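Local coordinates for protein peroxiredoxin 6 (Arenicola marina, PDB 2V2G) that probably reduces hydrogen peroxide and organic hydroperoxides to water and alcohols as a thiol-specific peroxidase of the Prx6 subfamily, at residues A[196-201]-A[214-219]; A[12-17]-A[97-102]. The protein carries 1 engineered substitution. One frame throughout, in Å; residues are numbered along the deposited sequence.

Interaction 1. Residues A[196-201]-A[214-219]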
loop_
_atom_site.group_PDB
_atom_site.type_symbol
_atom_site.label_atom_id
_atom_site.label_comp_id
_atom_site.label_asym_id
_atom_site.label_seq_id
_atom_site.Cartn_x
_atom_site.Cartn_y
_atom_site.Cartn_z
ATOM N N THR A 196 11.695 10.027 -31.585
ATOM C CA THR A 196 11.123 8.879 -32.253
ATOM C C THR A 196 10.086 8.187 -31.358
ATOM O O THR A 196 8.957 7.921 -31.777
ATOM C CB THR A 196 12.238 7.887 -32.657
ATOM O OG1 THR A 196 13.470 8.609 -32.853
ATOM C CG2 THR A 196 11.845 7.156 -33.950
ATOM N N LEU A 197 10.486 7.920 -30.124
ATOM C CA LEU A 197 9.687 7.155 -29.176
ATOM C C LEU A 197 8.409 7.891 -28.736
ATOM O O LEU A 197 7.355 7.278 -28.580
ATOM C CB LEU A 197 10.550 6.817 -27.961
ATOM C CG LEU A 197 10.295 5.536 -27.175
ATOM C CD1 LEU A 197 10.416 4.360 -28.091
ATOM C CD2 LEU A 197 11.298 5.421 -26.010
ATOM N N PHE A 198 8.518 9.201 -28.526
ATOM C CA PHE A 198 7.434 10.014 -27.981
ATOM C C PHE A 198 7.349 11.317 -28.769
ATOM O O PHE A 198 7.686 12.387 -28.278
ATOM C CB PHE A 198 7.704 10.318 -26.505
ATOM C CG PHE A 198 7.911 9.107 -25.641
ATOM C CD1 PHE A 198 6.887 8.202 -25.421
ATOM C CD2 PHE A 198 9.130 8.885 -25.008
ATOM C CE1 PHE A 198 7.077 7.080 -24.617
ATOM C CE2 PHE A 198 9.328 7.746 -24.217
ATOM C CZ PHE A 198 8.295 6.847 -24.023
ATOM N N PRO A 199 6.893 11.230 -30.019
ATOM C CA PRO A 199 6.893 12.396 -30.901
ATOM C C PRO A 199 5.914 13.512 -30.470
ATOM O O PRO A 199 6.076 14.662 -30.860
ATOM C CB PRO A 199 6.511 11.796 -32.253
ATOM C CG PRO A 199 5.767 10.550 -31.936
ATOM C CD PRO A 199 6.345 10.025 -30.651
ATOM N N ASN A 200 4.919 13.173 -29.664
ATOM C CA ASN A 200 4.005 14.169 -29.097
ATOM C C ASN A 200 4.355 14.585 -27.666
ATOM O O ASN A 200 3.545 15.206 -26.998
ATOM C CB ASN A 200 2.569 13.633 -29.127
ATOM C CG ASN A 200 2.034 13.534 -30.534
ATOM O OD1 ASN A 200 2.051 14.501 -31.287
ATOM N ND2 ASN A 200 1.602 12.345 -30.907
ATOM N N MET A 201 5.543 14.227 -27.170
ATOM C CA MET A 201 5.923 14.544 -25.807
ATOM C C MET A 201 5.831 16.056 -25.575
ATOM O O MET A 201 6.190 16.832 -26.442
ATOM C CB MET A 201 7.359 14.035 -25.537
ATOM C CG MET A 201 7.891 14.220 -24.124
ATOM S SD MET A 201 9.582 13.565 -24.045
ATOM C CE MET A 201 10.541 14.780 -24.981
ATOM N N ARG A 214 8.158 15.870 -18.289
ATOM C CA ARG A 214 7.853 15.432 -19.636
ATOM C C ARG A 214 6.670 14.477 -19.657
ATOM O O ARG A 214 6.721 13.400 -19.082
ATOM C CB ARG A 214 9.107 14.779 -20.296
ATOM C CG ARG A 214 10.277 15.786 -20.412
ATOM C CD ARG A 214 11.462 15.199 -21.218
ATOM N NE ARG A 214 11.998 14.038 -20.583
ATOM C CZ ARG A 214 12.927 13.239 -21.102
ATOM N NH1 ARG A 214 13.416 13.478 -22.303
ATOM N NH2 ARG A 214 13.340 12.190 -20.427
ATOM N N TYR A 215 5.618 14.901 -20.325
ATOM C CA TYR A 215 4.388 14.113 -20.424
ATOM C C TYR A 215 4.332 13.472 -21.805
ATOM O O TYR A 215 4.770 14.044 -22.807
ATOM C CB TYR A 215 3.138 14.955 -20.307
ATOM C CG TYR A 215 2.900 15.726 -19.028
ATOM C CD1 TYR A 215 3.356 17.040 -18.918
ATOM C CD2 TYR A 215 2.184 15.182 -17.958
ATOM C CE1 TYR A 215 3.118 17.801 -17.779
ATOM C CE2 TYR A 215 1.945 15.949 -16.784
ATOM C CZ TYR A 215 2.411 17.266 -16.728
ATOM O OH TYR A 215 2.216 18.072 -15.601
ATOM N N THR A 216 3.663 12.339 -21.879
ATOM C CA THR A 216 3.313 11.749 -23.168
ATOM C C THR A 216 1.962 10.983 -23.077
ATOM O O THR A 216 1.652 10.448 -22.013
ATOM C CB THR A 216 4.464 10.789 -23.659
ATOM O OG1 THR A 216 4.205 10.393 -25.025
ATOM C CG2 THR A 216 4.629 9.544 -22.707
ATOM N N PRO A 217 1.178 10.902 -24.166
ATOM C CA PRO A 217 0.039 9.962 -24.092
ATOM C C PRO A 217 0.480 8.552 -23.691
ATOM O O PRO A 217 1.612 8.130 -23.995
ATOM C CB PRO A 217 -0.495 9.930 -25.523
ATOM C CG PRO A 217 -0.030 11.197 -26.152
ATOM C CD PRO A 217 1.292 11.558 -25.470
ATOM N N GLN A 218 -0.384 7.808 -23.003
ATOM C CA GLN A 218 -0.027 6.482 -22.617
ATOM C C GLN A 218 0.278 5.647 -23.867
ATOM O O GLN A 218 -0.547 5.580 -24.794
ATOM C CB GLN A 218 -1.132 5.852 -21.800
ATOM C CG GLN A 218 -0.899 4.370 -21.524
ATOM C CD GLN A 218 -1.914 3.805 -20.544
ATOM O OE1 GLN A 218 -2.501 4.555 -19.741
ATOM N NE2 GLN A 218 -2.015 2.484 -20.497
ATOM N N PRO A 219 1.482 5.043 -23.911
ATOM C CA PRO A 219 1.776 4.163 -25.066
ATOM C C PRO A 219 0.896 2.925 -25.106
ATOM O O PRO A 219 0.555 2.375 -24.053
ATOM C CB PRO A 219 3.243 3.754 -24.856
ATOM C CG PRO A 219 3.720 4.447 -23.699
ATOM C CD PRO A 219 2.620 5.173 -22.979
HETATM O O HOH W 1 4.306 10.923 -27.811
HETATM O O HOH W 2 1.945 14.979 -24.341
#
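Side-chain packing carries most of the contact between residues 196-201, where helix 191-197 runs out into a type I turn from Phe-198 to Met-201, and residues 214-219, which include strand 214-216. Phe-198, with CG beside its backbone N (chi1 -56°), sends its ring across the Thr-216 side chain at about a right angle. Its CD1 lies 3.5 Å from Thr-216 OG1 and 3.8 Å from Thr-216 CG2, while the edge at CE1 points to CG of Pro-219. A flat, wholly apolar ring suits this buried place, where Val-171 and Val-185 also touch it. Met-201 extends with CG anti to its backbone N and bends only at chi3 (72°), so that SD comes 3.8 Å from CD of Arg-214. The unbranched thioether lies obliquely over the arginine's methylenes, leaving the guanidinium to reach Val-189 O through NH2.

The one direct polar approach is a CA-H...O contact from Met-201 CA to Tyr-215 O at 3.3 Å; the hydrogen bonds run through water. One water accepts from Asn-200 N and bonds to Thr-216 OG1 at 2.8 Å; a second donates to Asn-200 O and, weakly, to Tyr-215 O.

Between these two segments packing and bridging water do the joining, and backbone pairing takes over at Glu-202 with Tyr-215, where the chain enters edge strand 202-203.

Interaction 2. Residues A[12-17]-A[97-102]; sequences FEADST and PIIADE
Three direct hydrogen bonds join residues 12-17 to residues 97-102, where N-terminal strand 13-16 crosses strand 98-100 of the mixed sheet built on the thioredoxin fold, with 113° between their directions. Ala-100 N gives a nearly straight bond to Asp-15 O at 2.8 Å, arriving from above the carbonyl plane. Thr-17 N donates to Ile-98 O at 3.0 Å, this time in the carbonyl plane. The third acceptor is a side chain: Thr-17 OG1, set between its own N and carbonyl carbon (chi1 58°), takes the N-H of Ile-98 at 3.0 Å. An alanine here would remove that hydroxyl acceptor and would probably leave Ile-98 N poorly satisfied at the end of the strand pair.

Water bridges Asp-15 N and Ala-100 O, donating to the latter at 2.6 Å. Asp-15 OD1 accepts the N-H of Ser-16, met from above the carboxylate plane, whereas Ser-16 OG, small enough for this buried site, bonds to Gly-19 O and Ile-18 N.

Ile-99 fills the apolar side: its CG2 meets Ala-14 CB at 3.6 Å, and its CD1 reaches the edge of Phe-12 at CZ, tip to tip. On either side of the close Ser-16/Ile-99 pair, a water at Asp-15 and Ala-100 and the hydroxyl of Thr-17 at Ile-98 extend the direct backbone pairing.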
loop_
_atom_site.group_PDB
_atom_site.type_symbol
_atom_site.label_atom_id
_atom_site.label_comp_id
_atom_site.label_asym_id
_atom_site.label_seq_id
_atom_site.Cartn_x
_atom_site.Cartn_y
_atom_site.Cartn_z
ATOM N N PHE A 12 8.458 -20.989 -1.401
ATOM C CA PHE A 12 7.977 -21.705 -0.234
ATOM C C PHE A 12 7.120 -22.912 -0.599
ATOM O O PHE A 12 6.518 -22.941 -1.697
ATOM C CB PHE A 12 7.248 -20.763 0.746
ATOM C CG PHE A 12 6.003 -20.135 0.205
ATOM C CD1 PHE A 12 4.808 -20.821 0.197
ATOM C CD2 PHE A 12 6.018 -18.838 -0.305
ATOM C CE1 PHE A 12 3.637 -20.247 -0.277
ATOM C CE2 PHE A 12 4.841 -18.255 -0.807
ATOM C CZ PHE A 12 3.649 -18.956 -0.795
ATOM N N GLU A 13 7.080 -23.883 0.327
ATOM C CA GLU A 13 6.217 -25.067 0.275
ATOM C C GLU A 13 5.141 -24.827 1.343
ATOM O O GLU A 13 5.484 -24.591 2.513
ATOM C CB GLU A 13 7.018 -26.366 0.542
ATOM C CG GLU A 13 8.169 -26.439 -0.416
ATOM C CD GLU A 13 8.945 -27.733 -0.428
ATOM O OE1 GLU A 13 8.359 -28.809 -0.098
ATOM O OE2 GLU A 13 10.153 -27.676 -0.822
ATOM N N ALA A 14 3.867 -24.868 0.959
ATOM C CA ALA A 14 2.769 -24.679 1.916
ATOM C C ALA A 14 1.602 -25.626 1.592
ATOM O O ALA A 14 1.430 -26.013 0.444
ATOM C CB ALA A 14 2.279 -23.256 1.866
ATOM N N ASP A 15 0.797 -25.979 2.595
ATOM C CA ASP A 15 -0.504 -26.583 2.324
ATOM C C ASP A 15 -1.547 -25.474 1.996
ATOM O O ASP A 15 -1.433 -24.272 2.339
ATOM C CB ASP A 15 -1.041 -27.357 3.514
ATOM C CG ASP A 15 -1.924 -28.593 3.111
ATOM O OD1 ASP A 15 -2.453 -28.762 1.952
ATOM O OD2 ASP A 15 -2.110 -29.442 4.012
ATOM N N SER A 16 -2.574 -25.919 1.294
ATOM C CA SER A 16 -3.582 -25.033 0.769
ATOM C C SER A 16 -4.860 -25.792 0.484
ATOM O O SER A 16 -4.886 -27.022 0.529
ATOM C CB SER A 16 -3.077 -24.364 -0.518
ATOM O OG SER A 16 -3.246 -25.186 -1.662
ATOM N N THR A 17 -5.893 -25.033 0.129
ATOM C CA THR A 17 -7.157 -25.602 -0.369
ATOM C C THR A 17 -7.082 -26.403 -1.679
ATOM O O THR A 17 -8.033 -27.126 -2.016
ATOM C CB THR A 17 -8.204 -24.491 -0.523
ATOM O OG1 THR A 17 -7.693 -23.502 -1.409
ATOM C CG2 THR A 17 -8.551 -23.936 0.829
ATOM N N PRO A 97 -6.785 -20.252 -4.656
ATOM C CA PRO A 97 -6.474 -21.071 -3.449
ATOM C C PRO A 97 -6.274 -20.218 -2.187
ATOM O O PRO A 97 -5.994 -18.995 -2.300
ATOM C CB PRO A 97 -5.137 -21.733 -3.803
ATOM C CG PRO A 97 -4.800 -21.329 -5.240
ATOM C CD PRO A 97 -5.616 -20.116 -5.548
ATOM N N ILE A 98 -6.380 -20.859 -1.015
ATOM C CA ILE A 98 -6.045 -20.199 0.271
ATOM C C ILE A 98 -4.992 -21.060 0.958
ATOM O O ILE A 98 -5.214 -22.262 1.165
ATOM C CB ILE A 98 -7.255 -20.051 1.203
ATOM C CG1 ILE A 98 -8.495 -19.525 0.448
ATOM C CG2 ILE A 98 -6.909 -19.087 2.369
ATOM C CD1 ILE A 98 -9.767 -19.292 1.355
ATOM N N ILE A 99 -3.846 -20.479 1.258
ATOM C CA ILE A 99 -2.719 -21.124 1.925
ATOM C C ILE A 99 -2.971 -21.200 3.427
ATOM O O ILE A 99 -3.511 -20.215 4.008
ATOM C CB ILE A 99 -1.453 -20.329 1.674
ATOM C CG1 ILE A 99 -1.080 -20.381 0.205
ATOM C CG2 ILE A 99 -0.273 -20.836 2.617
ATOM C CD1 ILE A 99 -0.006 -19.297 -0.167
ATOM N N ALA A 100 -2.594 -22.321 4.043
ATOM C CA ALA A 100 -2.706 -22.532 5.503
ATOM C C ALA A 100 -1.341 -22.390 6.150
ATOM O O ALA A 100 -0.595 -23.340 6.104
ATOM C CB ALA A 100 -3.264 -23.918 5.811
ATOM N N ASP A 101 -1.054 -21.269 6.806
ATOM C CA ASP A 101 0.276 -21.000 7.405
ATOM C C ASP A 101 0.262 -21.263 8.925
ATOM O O ASP A 101 0.560 -20.388 9.788
ATOM C CB ASP A 101 0.665 -19.553 7.105
ATOM C CG ASP A 101 2.065 -19.208 7.587
ATOM O OD1 ASP A 101 3.013 -20.070 7.447
ATOM O OD2 ASP A 101 2.233 -18.063 8.083
ATOM N N GLU A 102 -0.065 -22.496 9.293
ATOM C CA GLU A 102 -0.310 -22.786 10.709
ATOM C C GLU A 102 0.918 -22.672 11.591
ATOM O O GLU A 102 0.801 -22.457 12.792
ATOM C CB GLU A 102 -0.948 -24.163 10.847
ATOM C CG GLU A 102 -2.263 -24.356 10.064
ATOM C CD GLU A 102 -2.725 -25.787 10.158
ATOM O OE1 GLU A 102 -3.046 -26.249 11.293
ATOM O OE2 GLU A 102 -2.711 -26.469 9.109
HETATM O O HOH W 3 1.532 -24.424 5.116
#

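How the interactions relate
The two contacts lie on opposite sides of the chain's centre, their own centres 44 Å apart and their nearest atoms about 27 Å apart, so neither touches the other. They share no sheet. Interaction 2 joins neighbouring strands of the seven-stranded mixed sheet in the AhpC/TSA part, whereas interaction 1 brings a post-helical turn against the four-stranded antiparallel sheet of the C-terminal part. Along the chain they come in series: 12-17 pairs with 97-102 across 79 intervening residues, and only later does 196-201 meet 214-219 across 12. One is therefore a long-range tie within the peroxiredoxin (AhpC/TSA) domain, the other a short-range contact within the C-terminal part.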